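Sepf-like protein (Archaeoglobus fulgidus, PDB 3ZIE) is an archaeal relative of SepF, the membrane anchor of the cell-division Z ring, and probably acts in cell division. Local coordinates at residues A29-A32 with F33-H36; R49-A52 with E53-G57. The protein carries 1 engineered substitution. All blocks are in the same frame, centred on the assembly; numbering follows the deposited sequence.

Interaction 1: A29-A32 with F33-H36; sequences ADIA and FIKH
F33 follows A32 directly and takes up a water on its backbone: its N donates to water 1 (2.9 Å from F33 N to the water oxygen), and the same water donates to D30 O. A chi1 of -168° sets the phenyl ring opposite the backbone N, where it touches T9. I34 makes the main direct bond. I34 N reaches I31 O at 3.1 Å with an N-H...O angle of 152°, the donor standing well above the carbonyl plane; the bond joins residues three apart, the 3-10 pattern. Beside it I34 CG1 lies 3.4 Å from I31 O and 4.2 Å from I31 CB; I34 also touches V44 and I31 touches L41, both of helix 38-55. K35 N makes a weak hydrogen bond to A32 O (3.3 Å), while K35 CG passes 3.7 Å from I31 O. The bent end of the chain leads off to a salt bridge with E64. H36 is tied in through water 2, which joins A32 O to H36 N, weakly at the H36 end. On the approach to the turn, D30 OD1 accepts from A32 N at 3.0 Å, from above the carboxylate plane, forming an Asx turn. Strand 26-30 therefore runs out through an Asx turn and a 3-10 turn bridged by two waters, and the two buried side chains, I31 and I34, are the ones against helix 38-55.

Interaction 2: R49-A52 with E53-G57; sequences RQLA and EDVKG
Backbone bonds of the last turns of helix 38-55 join 49-52 to 53-57: E53 N to R49 O, D54 N to Q50 O at 2.8 Å and V55 N to L51 O at 3.0 Å. On the buried face L51 and V55, one turn apart, cross at an angle, and L51 CD1 meets V55 CG1 at 4.1 Å. L51 CG lies anti to the backbone N (chi1 175°), which brings the leucine into contact with K18 and Y22 of helix 14-22. V55 CG2 packs closely over L51 O (3.4 Å), its CG1 reaching the leucine methyl, and the valine also touches I21 and Y22. Cut back to an alanine, V55 would lose both methyls, and a gap beside L51 CD1 and over L51 O, with a looser fit against I21 and Y22, is likely to follow. The helix closes with a Schellman motif: K56 takes a positive phi of 54°, and G57 N returns to A52 O at 2.8 Å, straight (162°) and in the carbonyl plane, while K56 N bonds weakly to E53 O. A52 O also receives a weak bond from V55 N. The methyl of A52 points to the sheet side, against I59 of strand 58-62, and lies 4.0 Å from G57 O. On the exposed face, D54 CB and E53 CB each lie 3.5 Å from Q50 O.

In the fold
From the N terminus, strand 2-7 and helix 14-22 come first, and the chain then enters the sheet again as strand 26-30. Interaction 1 closes the short turn at the end of that strand, next to the loop residue D65 that precedes strand 66-70, and hands the chain to helix 38-55. Interaction 2 follows at the far end of this helix, turning the chain into strand 58-62, an outermost strand of the sheet within this chain. The two contacts lie in series, neither nesting nor crossing, with centres about 20 Å apart on opposite sides of the chain's centre. Together they bracket the helix that links strands 26-30 and 58-62.

Interaction 1: A29-A32 with F33-H36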
ATOM      1  N   ALA B  29       1.076  -0.576  -7.165  1.00 11.06           N
ATOM      2  CA  ALA B  29       0.945  -1.264  -8.470  1.00 12.40           C
ATOM      3  C   ALA B  29       1.038  -2.778  -8.329  1.00 13.33           C
ATOM      4  O   ALA B  29       1.990  -3.315  -7.699  1.00 13.86           O
ATOM      5  CB  ALA B  29       2.020  -0.725  -9.428  1.00 12.36           C
ATOM      6  N   ASP B  30       0.047  -3.483  -8.907  1.00 13.53           N
ATOM      7  CA  ASP B  30       0.059  -4.929  -8.917  1.00 13.05           C
ATOM      8  C   ASP B  30       0.807  -5.342 -10.161  1.00 12.33           C
ATOM      9  O   ASP B  30       0.377  -4.984 -11.255  1.00 12.46           O
ATOM     10  CB  ASP B  30      -1.376  -5.475  -8.976  1.00 14.56           C
ATOM     11  CG  ASP B  30      -1.432  -6.994  -8.839  1.00 18.13           C
ATOM     12  OD1 ASP B  30      -0.386  -7.652  -8.776  1.00 20.70           O
ATOM     13  OD2 ASP B  30      -2.548  -7.566  -8.744  1.00 23.96           O
ATOM     14  N   ILE B  31       1.935  -6.039  -9.993  1.00 12.86           N
ATOM     15  CA  ILE B  31       2.705  -6.517 -11.161  1.00 12.59           C
ATOM     16  C   ILE B  31       2.617  -8.040 -11.371  1.00 13.28           C
ATOM     17  O   ILE B  31       3.399  -8.587 -12.189  1.00 12.01           O
ATOM     18  CB  ILE B  31       4.242  -6.121 -11.075  1.00 13.16           C
ATOM     19  CG1 ILE B  31       4.839  -6.692  -9.767  1.00 15.43           C
ATOM     20  CG2 ILE B  31       4.370  -4.571 -11.402  1.00 13.00           C
ATOM     21  CD1 ILE B  31       6.309  -6.528  -9.490  1.00 18.98           C
ATOM     22  N   ALA B  32       1.698  -8.709 -10.643  1.00 12.86           N
ATOM     23  CA  ALA B  32       1.604 -10.182 -10.683  1.00 13.78           C
ATOM     24  C   ALA B  32       1.558 -10.709 -12.094  1.00 14.93           C
ATOM     25  O   ALA B  32       2.184 -11.748 -12.408  1.00 14.87           O
ATOM     26  CB  ALA B  32       0.320 -10.660  -9.913  1.00 14.33           C
ATOM     27  N   PHE B  33       0.807 -10.000 -12.940  1.00 14.84           N
ATOM     28  CA  PHE B  33       0.487 -10.491 -14.267  1.00 17.20           C
ATOM     29  C   PHE B  33       1.670 -10.594 -15.203  1.00 17.79           C
ATOM     30  O   PHE B  33       1.629 -11.371 -16.195  1.00 15.94           O
ATOM     31  CB  PHE B  33      -0.614  -9.653 -14.944  1.00 16.96           C
ATOM     32  CG  PHE B  33      -1.175 -10.308 -16.194  1.00 20.40           C
ATOM     33  CD1 PHE B  33      -1.941 -11.495 -16.098  1.00 22.88           C
ATOM     34  CD2 PHE B  33      -0.893  -9.776 -17.485  1.00 20.96           C
ATOM     35  CE1 PHE B  33      -2.454 -12.136 -17.273  1.00 23.77           C
ATOM     36  CE2 PHE B  33      -1.414 -10.387 -18.650  1.00 22.52           C
ATOM     37  CZ  PHE B  33      -2.198 -11.562 -18.543  1.00 24.12           C
ATOM     38  N   ILE B  34       2.679  -9.753 -14.944  1.00 17.05           N
ATOM     39  CA  ILE B  34       3.817  -9.641 -15.838  1.00 16.36           C
ATOM     40  C   ILE B  34       5.081 -10.153 -15.164  1.00 16.93           C
ATOM     41  O   ILE B  34       6.173  -9.960 -15.706  1.00 17.70           O
ATOM     42  CB  ILE B  34       4.042  -8.170 -16.322  1.00 15.41           C
ATOM     43  CG1 ILE B  34       4.290  -7.198 -15.140  1.00 17.63           C
ATOM     44  CG2 ILE B  34       2.904  -7.698 -17.198  1.00 16.81           C
ATOM     45  CD1 ILE B  34       4.810  -5.753 -15.516  1.00 12.28           C
ATOM     46  N   LYS B  35       4.961 -10.795 -13.999  1.00 16.36           N
ATOM     47  CA  LYS B  35       6.141 -11.335 -13.325  1.00 19.26           C
ATOM     48  C   LYS B  35       6.855 -12.399 -14.177  1.00 20.16           C
ATOM     49  O   LYS B  35       8.053 -12.617 -14.021  1.00 20.31           O
ATOM     50  CB  LYS B  35       5.825 -11.893 -11.947  1.00 19.29           C
ATOM     51  CG  LYS B  35       5.951 -10.844 -10.812  1.00 22.31           C
ATOM     52  CD  LYS B  35       5.980 -11.502  -9.471  1.00 25.21           C
ATOM     53  CE  LYS B  35       7.350 -12.009  -9.093  1.00 25.32           C
ATOM     54  NZ  LYS B  35       8.008 -11.121  -8.075  1.00 25.31           N
ATOM     55  N   HIS B  36       6.143 -13.007 -15.121  1.00 20.89           N
ATOM     56  CA  HIS B  36       6.812 -13.989 -15.985  1.00 22.08           C
ATOM     57  C   HIS B  36       6.921 -13.540 -17.410  1.00 22.34           C
ATOM     58  O   HIS B  36       7.170 -14.341 -18.301  1.00 23.59           O
ATOM     59  CB  HIS B  36       6.232 -15.394 -15.843  1.00 23.35           C
ATOM     60  CG  HIS B  36       6.574 -16.026 -14.522  1.00 25.75           C
ATOM     61  ND1 HIS B  36       7.790 -16.631 -14.278  1.00 27.74           N
ATOM     62  CD2 HIS B  36       5.898 -16.058 -13.344  1.00 27.41           C
ATOM     63  CE1 HIS B  36       7.832 -17.047 -13.022  1.00 29.37           C
ATOM     64  NE2 HIS B  36       6.682 -16.743 -12.444  1.00 29.30           N
TER
HETATM   65  O   HOH W   1      -0.548  -7.421 -12.559  1.00 19.17           O
HETATM   66  O   HOH W   2       3.466 -13.577 -14.183  1.00 20.10           O

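Interaction 2: R49-A52 with E53-G57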
ATOM      1  N   ARG B  49      11.100   3.101 -11.571  1.00 10.00           N
ATOM      2  CA  ARG B  49      12.275   3.553 -10.845  1.00 11.15           C
ATOM      3  C   ARG B  49      12.796   4.927 -11.303  1.00 11.17           C
ATOM      4  O   ARG B  49      13.207   5.776 -10.471  1.00 10.99           O
ATOM      5  CB  ARG B  49      13.384   2.488 -10.904  1.00 13.15           C
ATOM      6  CG  ARG B  49      12.989   1.241 -10.057  1.00 11.48           C
ATOM      7  CD  ARG B  49      14.124   0.221 -10.042  1.00 14.31           C
ATOM      8  NE  ARG B  49      13.670  -1.122  -9.691  1.00 14.88           N
ATOM      9  CZ  ARG B  49      13.305  -1.510  -8.467  1.00 18.00           C
ATOM     10  NH1 ARG B  49      13.346  -0.665  -7.443  1.00 16.51           N
ATOM     11  NH2 ARG B  49      12.915  -2.760  -8.266  1.00 17.88           N
ATOM     12  N   GLN B  50      12.803   5.156 -12.599  1.00 10.63           N
ATOM     13  CA  GLN B  50      13.176   6.477 -13.124  1.00 11.94           C
ATOM     14  C   GLN B  50      12.201   7.564 -12.654  1.00 10.82           C
ATOM     15  O   GLN B  50      12.621   8.663 -12.288  1.00 10.84           O
ATOM     16  CB  GLN B  50      13.245   6.457 -14.655  1.00 13.36           C
ATOM     17  CG  GLN B  50      13.865   7.767 -15.228  1.00 19.01           C
ATOM     18  CD  GLN B  50      15.269   8.064 -14.673  1.00 23.79           C
ATOM     19  OE1 GLN B  50      15.499   9.114 -14.040  1.00 27.40           O
ATOM     20  NE2 GLN B  50      16.188   7.130 -14.857  1.00 23.30           N
ATOM     21  N   LEU B  51      10.903   7.256 -12.693  1.00 10.52           N
ATOM     22  CA  LEU B  51       9.866   8.135 -12.113  1.00 11.09           C
ATOM     23  C   LEU B  51      10.149   8.505 -10.659  1.00 10.87           C
ATOM     24  O   LEU B  51      10.133   9.692 -10.323  1.00  9.96           O
ATOM     25  CB  LEU B  51       8.448   7.513 -12.256  1.00 10.58           C
ATOM     26  CG  LEU B  51       7.225   8.214 -11.617  1.00 13.37           C
ATOM     27  CD1 LEU B  51       6.974   9.596 -12.274  1.00 14.88           C
ATOM     28  CD2 LEU B  51       6.024   7.305 -11.849  1.00 12.61           C
ATOM     29  N   ALA B  52      10.379   7.519  -9.802  1.00  9.97           N
ATOM     30  CA  ALA B  52      10.737   7.796  -8.415  1.00 10.98           C
ATOM     31  C   ALA B  52      11.928   8.752  -8.333  1.00 12.06           C
ATOM     32  O   ALA B  52      11.909   9.683  -7.519  1.00 11.88           O
ATOM     33  CB  ALA B  52      11.025   6.535  -7.610  1.00  9.46           C
ATOM     34  N   GLU B  53      12.950   8.539  -9.164  1.00 13.39           N
ATOM     35  CA  GLU B  53      14.134   9.429  -9.135  1.00 14.98           C
ATOM     36  C   GLU B  53      13.778  10.831  -9.598  1.00 13.21           C
ATOM     37  O   GLU B  53      14.238  11.843  -9.054  1.00 13.06           O
ATOM     38  CB  GLU B  53      15.279   8.837  -9.978  1.00 17.05           C
ATOM     39  CG  GLU B  53      16.543   8.771  -9.181  1.00 25.09           C
ATOM     40  CD  GLU B  53      17.642   8.014  -9.901  1.00 30.90           C
ATOM     41  OE1 GLU B  53      17.998   8.441 -11.018  1.00 33.66           O
ATOM     42  OE2 GLU B  53      18.142   6.984  -9.341  1.00 34.00           O
ATOM     43  N   ASP B  54      12.955  10.894 -10.623  1.00 13.20           N
ATOM     44  CA  ASP B  54      12.539  12.170 -11.186  1.00 12.89           C
ATOM     45  C   ASP B  54      11.762  13.016 -10.230  1.00 11.46           C
ATOM     46  O   ASP B  54      11.842  14.229 -10.336  1.00 13.47           O
ATOM     47  CB  ASP B  54      11.682  12.009 -12.442  1.00 12.95           C
ATOM     48  CG  ASP B  54      12.491  11.495 -13.626  1.00 16.11           C
ATOM     49  OD1 ASP B  54      13.734  11.420 -13.544  1.00 15.30           O
ATOM     50  OD2 ASP B  54      11.866  11.133 -14.610  1.00 16.41           O
ATOM     51  N   VAL B  55      11.016  12.412  -9.316  1.00  9.73           N
ATOM     52  CA  VAL B  55      10.171  13.208  -8.393  1.00  8.68           C
ATOM     53  C   VAL B  55      10.742  13.242  -6.960  1.00  8.59           C
ATOM     54  O   VAL B  55      10.118  13.805  -6.047  1.00  8.64           O
ATOM     55  CB  VAL B  55       8.687  12.753  -8.438  1.00  9.55           C
ATOM     56  CG1 VAL B  55       8.143  12.754  -9.867  1.00  7.96           C
ATOM     57  CG2 VAL B  55       8.505  11.388  -7.802  1.00  8.29           C
ATOM     58  N   LYS B  56      11.932  12.655  -6.752  1.00  8.29           N
ATOM     59  CA  LYS B  56      12.468  12.413  -5.405  1.00  9.22           C
ATOM     60  C   LYS B  56      11.479  11.638  -4.538  1.00 10.28           C
ATOM     61  O   LYS B  56      11.325  11.922  -3.325  1.00  9.83           O
ATOM     62  CB  LYS B  56      12.928  13.701  -4.692  1.00 10.28           C
ATOM     63  CG  LYS B  56      13.936  14.477  -5.562  1.00 14.46           C
ATOM     64  CD  LYS B  56      14.473  15.714  -4.836  1.00 17.23           C
ATOM     65  CE  LYS B  56      15.554  16.411  -5.689  1.00 19.77           C
ATOM     66  NZ  LYS B  56      16.392  17.429  -4.863  1.00 23.87           N
ATOM     67  N   GLY B  57      10.859  10.623  -5.145  1.00 10.55           N
ATOM     68  CA  GLY B  57       9.840   9.834  -4.462  1.00 10.90           C
ATOM     69  C   GLY B  57      10.528   8.528  -4.094  1.00 13.01           C
ATOM     70  O   GLY B  57      11.758   8.431  -4.200  1.00 12.89           O
TER